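PDB 1QW2: DUF1805 domain-containing protein from Thermoplasma acidophilum, which is of unknown function but forms a compact beta/alpha domain of the DUF1805 family that packs with further copies of itself in a four-chain assembly. Local coordinates for residues A[18-22]-A[34-38]; A[27-32]-A[43-47]; A[57-63]-A[74-80]. The contacts are given in a common frame with arbitrary orientation. Residues are numbered along the deposited sequence.

Interaction 1 of 3, residues A[18-22]-A[34-38]; sequences KVYQF and FIKGS
Strand 18-22 runs antiparallel to 34-36, the axes 4.6 Å apart at 151° between their N-to-C directions, with 335 Å² buried. At the open end Val19 O takes a hydrogen bond from a water at 2.6 Å, which accepts one from Ser38 N at 3.0 Å. Tyr20, chi1 m, brings its ring against Gly37, CD1 3.6 Å from Gly37 CA; a CB on Gly37 would clash with Tyr20 CE1. Tyr20 CB meets Ile35 CG2 at 3.9 Å. Gln21 and Lys36 form the hydrogen-bonded pair, Gln21 N to Lys36 O 2.9 Å and Lys36 N to Gln21 O 2.8 Å, within the beta hairpin of the consecutive strands 18-25 and 32-36. The Gln21 amide leads away to Ser12 of its own chain and Ser12 of the third subunit. Phe22, chi1 t, pairs with Ile35 in the non-hydrogen-bonded position (CA-CA 4.4 Å): Ile35 CG1 lies at the ring edge, 3.7 Å from Phe22 CD1, and both side chains pack on helix 68-73.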
loop_
_atom_site.group_PDB
_atom_site.type_symbol
_atom_site.label_atom_id
_atom_site.label_comp_id
_atom_site.label_asym_id
_atom_site.label_seq_id
_atom_site.Cartn_x
_atom_site.Cartn_y
_atom_site.Cartn_z
ATOM N N LYS A 18 10.129 14.624 12.537
ATOM C CA LYS A 18 10.184 13.167 12.530
ATOM C C LYS A 18 9.208 12.601 11.505
ATOM O O LYS A 18 8.149 13.176 11.261
ATOM C CB LYS A 18 9.860 12.613 13.921
ATOM C CG LYS A 18 10.927 12.912 14.964
ATOM C CD LYS A 18 10.586 12.270 16.300
ATOM C CE LYS A 18 11.702 12.473 17.315
ATOM N NZ LYS A 18 11.967 13.914 17.583
ATOM N N VAL A 19 9.578 11.475 10.904
ATOM C CA VAL A 19 8.737 10.837 9.897
ATOM C C VAL A 19 7.894 9.715 10.493
ATOM O O VAL A 19 8.379 8.911 11.291
ATOM C CB VAL A 19 9.590 10.259 8.748
ATOM C CG1 VAL A 19 8.687 9.741 7.639
ATOM C CG2 VAL A 19 10.534 11.327 8.216
ATOM N N TYR A 20 6.628 9.668 10.093
ATOM C CA TYR A 20 5.695 8.659 10.580
ATOM C C TYR A 20 4.914 8.081 9.413
ATOM O O TYR A 20 4.732 8.737 8.386
ATOM C CB TYR A 20 4.704 9.281 11.567
ATOM C CG TYR A 20 5.341 9.889 12.791
ATOM C CD1 TYR A 20 5.526 9.139 13.949
ATOM C CD2 TYR A 20 5.779 11.210 12.782
ATOM C CE1 TYR A 20 6.138 9.694 15.074
ATOM C CE2 TYR A 20 6.390 11.773 13.894
ATOM C CZ TYR A 20 6.566 11.012 15.036
ATOM O OH TYR A 20 7.172 11.579 16.133
ATOM N N GLN A 21 4.447 6.850 9.574
ATOM C CA GLN A 21 3.656 6.210 8.539
ATOM C C GLN A 21 2.214 6.129 9.020
ATOM O O GLN A 21 1.939 5.546 10.071
ATOM C CB GLN A 21 4.184 4.803 8.253
ATOM C CG GLN A 21 5.625 4.774 7.768
ATOM C CD GLN A 21 5.813 5.467 6.430
ATOM O OE1 GLN A 21 6.940 5.693 5.990
ATOM N NE2 GLN A 21 4.709 5.802 5.773
ATOM N N PHE A 22 1.304 6.747 8.277
ATOM C CA PHE A 22 -0.110 6.699 8.614
ATOM C C PHE A 22 -0.756 5.691 7.679
ATOM O O PHE A 22 -0.549 5.733 6.465
ATOM C CB PHE A 22 -0.792 8.055 8.422
ATOM C CG PHE A 22 -2.290 7.996 8.557
ATOM C CD1 PHE A 22 -2.883 7.759 9.795
ATOM C CD2 PHE A 22 -3.109 8.136 7.441
ATOM C CE1 PHE A 22 -4.267 7.660 9.925
ATOM C CE2 PHE A 22 -4.497 8.039 7.559
ATOM C CZ PHE A 22 -5.077 7.800 8.802
ATOM N N PHE A 34 -3.674 3.390 11.932
ATOM C CA PHE A 34 -2.582 3.541 12.871
ATOM C C PHE A 34 -1.555 4.531 12.350
ATOM O O PHE A 34 -1.554 4.886 11.169
ATOM C CB PHE A 34 -1.918 2.173 13.164
ATOM C CG PHE A 34 -1.182 1.559 11.991
ATOM C CD1 PHE A 34 0.062 2.047 11.586
ATOM C CD2 PHE A 34 -1.709 0.458 11.328
ATOM C CE1 PHE A 34 0.770 1.442 10.541
ATOM C CE2 PHE A 34 -1.008 -0.157 10.280
ATOM C CZ PHE A 34 0.230 0.336 9.889
ATOM N N ILE A 35 -0.721 5.013 13.263
ATOM C CA ILE A 35 0.367 5.926 12.949
ATOM C C ILE A 35 1.583 5.254 13.569
ATOM O O ILE A 35 1.599 4.978 14.769
ATOM C CB ILE A 35 0.186 7.308 13.595
ATOM C CG1 ILE A 35 -1.086 7.970 13.071
ATOM C CG2 ILE A 35 1.407 8.182 13.284
ATOM C CD1 ILE A 35 -1.397 9.301 13.730
ATOM N N LYS A 36 2.595 4.983 12.758
ATOM C CA LYS A 36 3.780 4.314 13.268
ATOM C C LYS A 36 5.061 5.112 13.099
ATOM O O LYS A 36 5.332 5.662 12.032
ATOM C CB LYS A 36 3.917 2.945 12.599
ATOM C CG LYS A 36 5.092 2.104 13.089
ATOM C CD LYS A 36 6.290 2.236 12.162
ATOM C CE LYS A 36 7.447 1.364 12.636
ATOM N NZ LYS A 36 8.516 1.247 11.604
ATOM N N GLY A 37 5.837 5.173 14.177
ATOM C CA GLY A 37 7.106 5.872 14.162
ATOM C C GLY A 37 8.196 4.834 14.330
ATOM O O GLY A 37 7.906 3.643 14.413
ATOM N N SER A 38 9.449 5.270 14.391
ATOM C CA SER A 38 10.556 4.334 14.536
ATOM C C SER A 38 10.628 3.664 15.907
ATOM O O SER A 38 11.208 2.589 16.041
ATOM C CB SER A 38 11.886 5.040 14.243
ATOM O OG SER A 38 12.132 6.085 15.169
HETATM O O HOH W 1 9.878 7.954 13.201
#

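Interaction 2 of 3, residues A[27-32]-A[43-47]; sequences LGNAPL and MCGYL
Two connections of the mixed sheet meet here: loop 27-32, which leads into strand 32-36, and a type I beta turn from Cys44 to Leu47, after strand 41-43. The turn projects one aromatic side chain into the concave side of the loop, and 275 Å² is buried in all. Met43, a selenomethionine, is still extended (phi/psi -140/158) and ends strand 41-43, its side chain packing on Phe34. Cys44, at -67/-175 with chi1 p, points its CB toward the loop; SG lies 3.8 Å from Pro31 O and 3.9 Å from Leu32 CA, and the nearest CA pair is Leu32 with Cys44 at 6.6 Å. Gly45 (-55/-19) and Tyr46 (-71/-11) are the central turn residues. Tyr46, chi1 -81° and chi2 -60°, accounts for 101 Å² of the contact. Leu27, chi1 t and chi2 p, sets CD2 over one face of the Tyr46 ring, 3.9 Å from its centroid and 13° off the normal, a CH-pi contact. Pro31 O approaches the ring edge, 3.5 Å from Tyr46 CE2, and Ala30 CB packs 3.7 Å from Tyr46 CE2. The loop folds back through Gly28 N to Ala30 O, 3.1 Å. A CB on Gly28 would clash with Tyr46 OH. That hydroxyl also hydrogen-bonds Asp57 of the second subunit, whose carboxylate binds Asn29 N as well, so the pocket forms part of a subunit interface. Leu47 N closes the turn on Cys44 O at 3.1 Å. Across the contact, Ala30 N gives Tyr46 OH a weak hydrogen bond, 3.4 Å at 137°.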
loop_
_atom_site.group_PDB
_atom_site.type_symbol
_atom_site.label_atom_id
_atom_site.label_comp_id
_atom_site.label_asym_id
_atom_site.label_seq_id
_atom_site.Cartn_x
_atom_site.Cartn_y
_atom_site.Cartn_z
ATOM N N LEU A 27 -11.765 -2.572 7.240
ATOM C CA LEU A 27 -11.481 -3.825 7.918
ATOM C C LEU A 27 -12.828 -4.461 8.210
ATOM O O LEU A 27 -13.198 -5.455 7.590
ATOM C CB LEU A 27 -10.697 -3.600 9.217
ATOM C CG LEU A 27 -10.275 -4.906 9.903
ATOM C CD1 LEU A 27 -9.278 -5.643 9.017
ATOM C CD2 LEU A 27 -9.657 -4.610 11.264
ATOM N N GLY A 28 -13.568 -3.867 9.139
ATOM C CA GLY A 28 -14.878 -4.393 9.480
ATOM C C GLY A 28 -15.903 -3.281 9.410
ATOM O O GLY A 28 -15.903 -2.492 8.461
ATOM N N ASN A 29 -16.778 -3.209 10.408
ATOM C CA ASN A 29 -17.785 -2.158 10.437
ATOM C C ASN A 29 -17.149 -0.845 10.865
ATOM O O ASN A 29 -17.788 0.210 10.863
ATOM C CB ASN A 29 -18.936 -2.548 11.362
ATOM C CG ASN A 29 -19.808 -3.629 10.757
ATOM O OD1 ASN A 29 -20.139 -3.574 9.571
ATOM N ND2 ASN A 29 -20.189 -4.612 11.561
ATOM N N ALA A 30 -15.874 -0.931 11.231
ATOM C CA ALA A 30 -15.079 0.225 11.616
ATOM C C ALA A 30 -13.789 0.077 10.817
ATOM O O ALA A 30 -13.390 -1.037 10.482
ATOM C CB ALA A 30 -14.778 0.199 13.105
ATOM N N PRO A 31 -13.139 1.195 10.468
ATOM C CA PRO A 31 -11.893 1.081 9.706
ATOM C C PRO A 31 -10.722 0.812 10.644
ATOM O O PRO A 31 -10.835 0.972 11.856
ATOM C CB PRO A 31 -11.772 2.446 9.043
ATOM C CG PRO A 31 -12.328 3.359 10.102
ATOM C CD PRO A 31 -13.559 2.604 10.587
ATOM N N LEU A 32 -9.601 0.392 10.073
ATOM C CA LEU A 32 -8.397 0.148 10.847
ATOM C C LEU A 32 -7.448 1.280 10.499
ATOM O O LEU A 32 -7.250 1.587 9.327
ATOM C CB LEU A 32 -7.762 -1.191 10.455
ATOM C CG LEU A 32 -6.388 -1.537 11.050
ATOM C CD1 LEU A 32 -6.097 -3.010 10.807
ATOM C CD2 LEU A 32 -5.295 -0.680 10.436
HETATM N N MSE A 43 -2.678 3.277 17.593
HETATM C CA MSE A 43 -3.659 2.591 16.767
HETATM C C MSE A 43 -5.062 2.803 17.315
HETATM O O MSE A 43 -5.239 3.125 18.493
HETATM C CB MSE A 43 -3.335 1.092 16.691
HETATM C CG MSE A 43 -4.199 0.306 15.717
HETATM SE SE MSE A 43 -3.522 -1.502 15.457
HETATM C CE MSE A 43 -5.191 -2.422 15.304
ATOM N N CYS A 44 -6.044 2.635 16.435
ATOM C CA CYS A 44 -7.453 2.784 16.772
ATOM C C CYS A 44 -7.909 1.690 17.735
ATOM O O CYS A 44 -7.109 0.869 18.185
ATOM C CB CYS A 44 -8.298 2.724 15.497
ATOM S SG CYS A 44 -8.217 1.121 14.661
ATOM N N GLY A 45 -9.210 1.677 18.021
ATOM C CA GLY A 45 -9.795 0.713 18.941
ATOM C C GLY A 45 -9.577 -0.767 18.673
ATOM O O GLY A 45 -9.745 -1.586 19.576
ATOM N N TYR A 46 -9.220 -1.128 17.445
ATOM C CA TYR A 46 -8.984 -2.532 17.134
ATOM C C TYR A 46 -7.707 -3.071 17.784
ATOM O O TYR A 46 -7.488 -4.282 17.811
ATOM C CB TYR A 46 -8.921 -2.744 15.619
ATOM C CG TYR A 46 -10.271 -2.835 14.936
ATOM C CD1 TYR A 46 -11.187 -3.833 15.279
ATOM C CD2 TYR A 46 -10.609 -1.956 13.909
ATOM C CE1 TYR A 46 -12.410 -3.954 14.605
ATOM C CE2 TYR A 46 -11.825 -2.067 13.231
ATOM C CZ TYR A 46 -12.714 -3.065 13.580
ATOM O OH TYR A 46 -13.895 -3.196 12.883
ATOM N N LEU A 47 -6.878 -2.183 18.327
ATOM C CA LEU A 47 -5.645 -2.624 18.971
ATOM C C LEU A 47 -5.894 -3.338 20.289
ATOM O O LEU A 47 -6.662 -2.871 21.130
ATOM C CB LEU A 47 -4.707 -1.442 19.231
ATOM C CG LEU A 47 -3.421 -1.799 19.987
ATOM C CD1 LEU A 47 -2.557 -2.705 19.127
ATOM C CD2 LEU A 47 -2.656 -0.532 20.349
#

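Interaction 3 of 3, residues A[57-63]-A[74-80]; sequences DIAVRVM and AKVVEAS
A classic beta bulge shapes this antiparallel pairing of 57-63 with 74-80, whose end-to-end directions lie 149° apart. Val77 (-93/-37) and Glu78 (-139/140) both face Arg61: Arg61 O accepts Val77 N at 2.8 Å and, weakly, Glu78 N at 3.4 Å, while Arg61 N donates to Glu78 O at 2.9 Å. At the bulge the CA-to-CB bond of Val77 points toward 57-63, and Val77 CG1 meets the CE of selenomethionine Met63 at 3.4 Å, the Met63 chain (m, t, m) curling over it. On the other face, Val60 CG1 fits against Val76 CG1 at 4.0 Å and Ala79 CB at 4.4 Å. Val62 CB abuts Ala74 CB, 4.0 Å, beside a gap bridged by a water that accepts from Met63 N and donates to Lys75 O, both 2.9 Å. Beyond the Val60-Ala79 pair, Ser80 N donates to Ala59 O at 2.8 Å. Ser80 OG (chi1 p) donates to Asp57 O, 2.6 Å, accepts Ala59 N, 2.9 Å, and N-caps helix 81-85 through Ala83 N. Arg61, chi1 to chi3 t and chi4 -93°, sets NH1 3.0 Å from Glu78 OE1 in a salt bridge; NH2 binds Gly45 O. Hydrogen bonds thus run along the pairing and the Ser80 hydroxyl joins it to the helix start, while apolar contacts lie at the Val60 face and at Met63-Val77.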
loop_
_atom_site.group_PDB
_atom_site.type_symbol
_atom_site.label_atom_id
_atom_site.label_comp_id
_atom_site.label_asym_id
_atom_site.label_seq_id
_atom_site.Cartn_x
_atom_site.Cartn_y
_atom_site.Cartn_z
ATOM N N ASP A 57 5.950 -3.491 23.374
ATOM C CA ASP A 57 5.869 -2.341 22.479
ATOM C C ASP A 57 5.633 -1.025 23.201
ATOM O O ASP A 57 5.131 -0.996 24.323
ATOM C CB ASP A 57 4.691 -2.471 21.504
ATOM C CG ASP A 57 4.852 -3.591 20.512
ATOM O OD1 ASP A 57 5.991 -4.026 20.266
ATOM O OD2 ASP A 57 3.815 -4.019 19.956
ATOM N N ILE A 58 6.008 0.063 22.536
ATOM C CA ILE A 58 5.718 1.399 23.027
ATOM C C ILE A 58 4.474 1.634 22.171
ATOM O O ILE A 58 4.572 1.847 20.957
ATOM C CB ILE A 58 6.807 2.426 22.646
ATOM C CG1 ILE A 58 8.042 2.228 23.525
ATOM C CG2 ILE A 58 6.255 3.844 22.802
ATOM C CD1 ILE A 58 9.178 3.193 23.218
ATOM N N ALA A 59 3.303 1.567 22.790
ATOM C CA ALA A 59 2.066 1.722 22.040
ATOM C C ALA A 59 0.977 2.479 22.770
ATOM O O ALA A 59 0.899 2.457 23.997
ATOM C CB ALA A 59 1.542 0.349 21.653
ATOM N N VAL A 60 0.137 3.157 21.999
ATOM C CA VAL A 60 -0.997 3.873 22.560
ATOM C C VAL A 60 -2.234 3.507 21.750
ATOM O O VAL A 60 -2.168 3.281 20.535
ATOM C CB VAL A 60 -0.796 5.408 22.551
ATOM C CG1 VAL A 60 0.284 5.795 23.555
ATOM C CG2 VAL A 60 -0.430 5.877 21.169
ATOM N N ARG A 61 -3.363 3.435 22.439
ATOM C CA ARG A 61 -4.627 3.087 21.816
ATOM C C ARG A 61 -5.575 4.271 21.957
ATOM O O ARG A 61 -5.689 4.850 23.038
ATOM C CB ARG A 61 -5.201 1.850 22.517
ATOM C CG ARG A 61 -6.548 1.367 22.004
ATOM C CD ARG A 61 -6.874 -0.011 22.575
ATOM N NE ARG A 61 -8.206 -0.459 22.185
ATOM C CZ ARG A 61 -9.305 -0.261 22.904
ATOM N NH1 ARG A 61 -9.231 0.371 24.070
ATOM N NH2 ARG A 61 -10.481 -0.670 22.448
ATOM N N VAL A 62 -6.213 4.655 20.855
ATOM C CA VAL A 62 -7.182 5.753 20.862
ATOM C C VAL A 62 -8.481 5.170 20.322
ATOM O O VAL A 62 -8.466 4.132 19.658
ATOM C CB VAL A 62 -6.730 6.943 19.975
ATOM C CG1 VAL A 62 -5.488 7.588 20.568
ATOM C CG2 VAL A 62 -6.458 6.478 18.555
HETATM N N MSE A 63 -9.604 5.824 20.600
HETATM C CA MSE A 63 -10.886 5.311 20.135
HETATM C C MSE A 63 -11.731 6.363 19.425
HETATM O O MSE A 63 -11.491 7.564 19.559
HETATM C CB MSE A 63 -11.678 4.731 21.316
HETATM C CG MSE A 63 -10.968 3.601 22.061
HETATM SE SE MSE A 63 -12.046 2.817 23.477
HETATM C CE MSE A 63 -12.111 4.326 24.673
ATOM N N ALA A 74 -7.128 12.993 19.301
ATOM C CA ALA A 74 -7.718 12.058 20.250
ATOM C C ALA A 74 -6.867 11.877 21.498
ATOM O O ALA A 74 -5.648 12.047 21.468
ATOM C CB ALA A 74 -7.941 10.708 19.581
ATOM N N LYS A 75 -7.523 11.534 22.601
ATOM C CA LYS A 75 -6.814 11.314 23.851
ATOM C C LYS A 75 -6.469 9.838 23.995
ATOM O O LYS A 75 -7.267 8.963 23.649
ATOM C CB LYS A 75 -7.668 11.765 25.038
ATOM C CG LYS A 75 -8.023 13.240 25.007
ATOM C CD LYS A 75 -8.822 13.636 26.235
ATOM C CE LYS A 75 -9.244 15.096 26.162
ATOM N NZ LYS A 75 -8.071 16.006 26.024
ATOM N N VAL A 76 -5.263 9.576 24.485
ATOM C CA VAL A 76 -4.794 8.218 24.700
ATOM C C VAL A 76 -5.730 7.543 25.693
ATOM O O VAL A 76 -5.952 8.069 26.782
ATOM C CB VAL A 76 -3.367 8.221 25.282
ATOM C CG1 VAL A 76 -2.969 6.818 25.721
ATOM C CG2 VAL A 76 -2.392 8.754 24.246
ATOM N N VAL A 77 -6.289 6.395 25.318
ATOM C CA VAL A 77 -7.187 5.669 26.215
ATOM C C VAL A 77 -6.394 4.642 27.014
ATOM O O VAL A 77 -6.654 4.410 28.200
ATOM C CB VAL A 77 -8.308 4.964 25.423
ATOM C CG1 VAL A 77 -9.199 4.170 26.368
ATOM C CG2 VAL A 77 -9.129 6.004 24.668
ATOM N N GLU A 78 -5.417 4.033 26.352
ATOM C CA GLU A 78 -4.545 3.052 26.976
ATOM C C GLU A 78 -3.123 3.288 26.490
ATOM O O GLU A 78 -2.902 3.596 25.323
ATOM C CB GLU A 78 -4.962 1.631 26.605
ATOM C CG GLU A 78 -6.190 1.119 27.312
ATOM C CD GLU A 78 -6.471 -0.322 26.957
ATOM O OE1 GLU A 78 -7.093 -0.565 25.903
ATOM O OE2 GLU A 78 -6.048 -1.214 27.722
ATOM N N ALA A 79 -2.166 3.153 27.398
ATOM C CA ALA A 79 -0.758 3.326 27.068
ATOM C C ALA A 79 -0.026 2.072 27.523
ATOM O O ALA A 79 -0.271 1.571 28.623
ATOM C CB ALA A 79 -0.192 4.549 27.789
ATOM N N SER A 80 0.867 1.556 26.686
ATOM C CA SER A 80 1.604 0.353 27.058
ATOM C C SER A 80 2.558 0.671 28.194
ATOM O O SER A 80 2.833 1.837 28.488
ATOM C CB SER A 80 2.400 -0.190 25.871
ATOM O OG SER A 80 3.497 0.652 25.569
HETATM O O HOH W 2 -9.583 8.283 22.052
#

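Overall arrangement
From the N terminus, strand 3-15 pairs with strand 18-25, which interaction 1 joins to strand 32-36, closing the hairpin over residues 23-33. The loop between them, 27-32, begins interaction 2, which brings together the ends of the span 33-42; the segments of interactions 1 and 2 therefore alternate along the chain, touching through Phe34 CB and Met43 CG, 3.9 Å. Interaction 3 opens only afterwards and closes the loop carrying helix 68-73, whose side chains cover Phe22 and Ile35 of interaction 1. Met43 links interactions 2 and 3, its O 3.0 Å from Val62 N and its N 3.0 Å from Val60 O, probable hydrogen bonds. Interactions 1 and 3, centres about 14 Å apart, share that sheet without touching, and all three reach the second subunit.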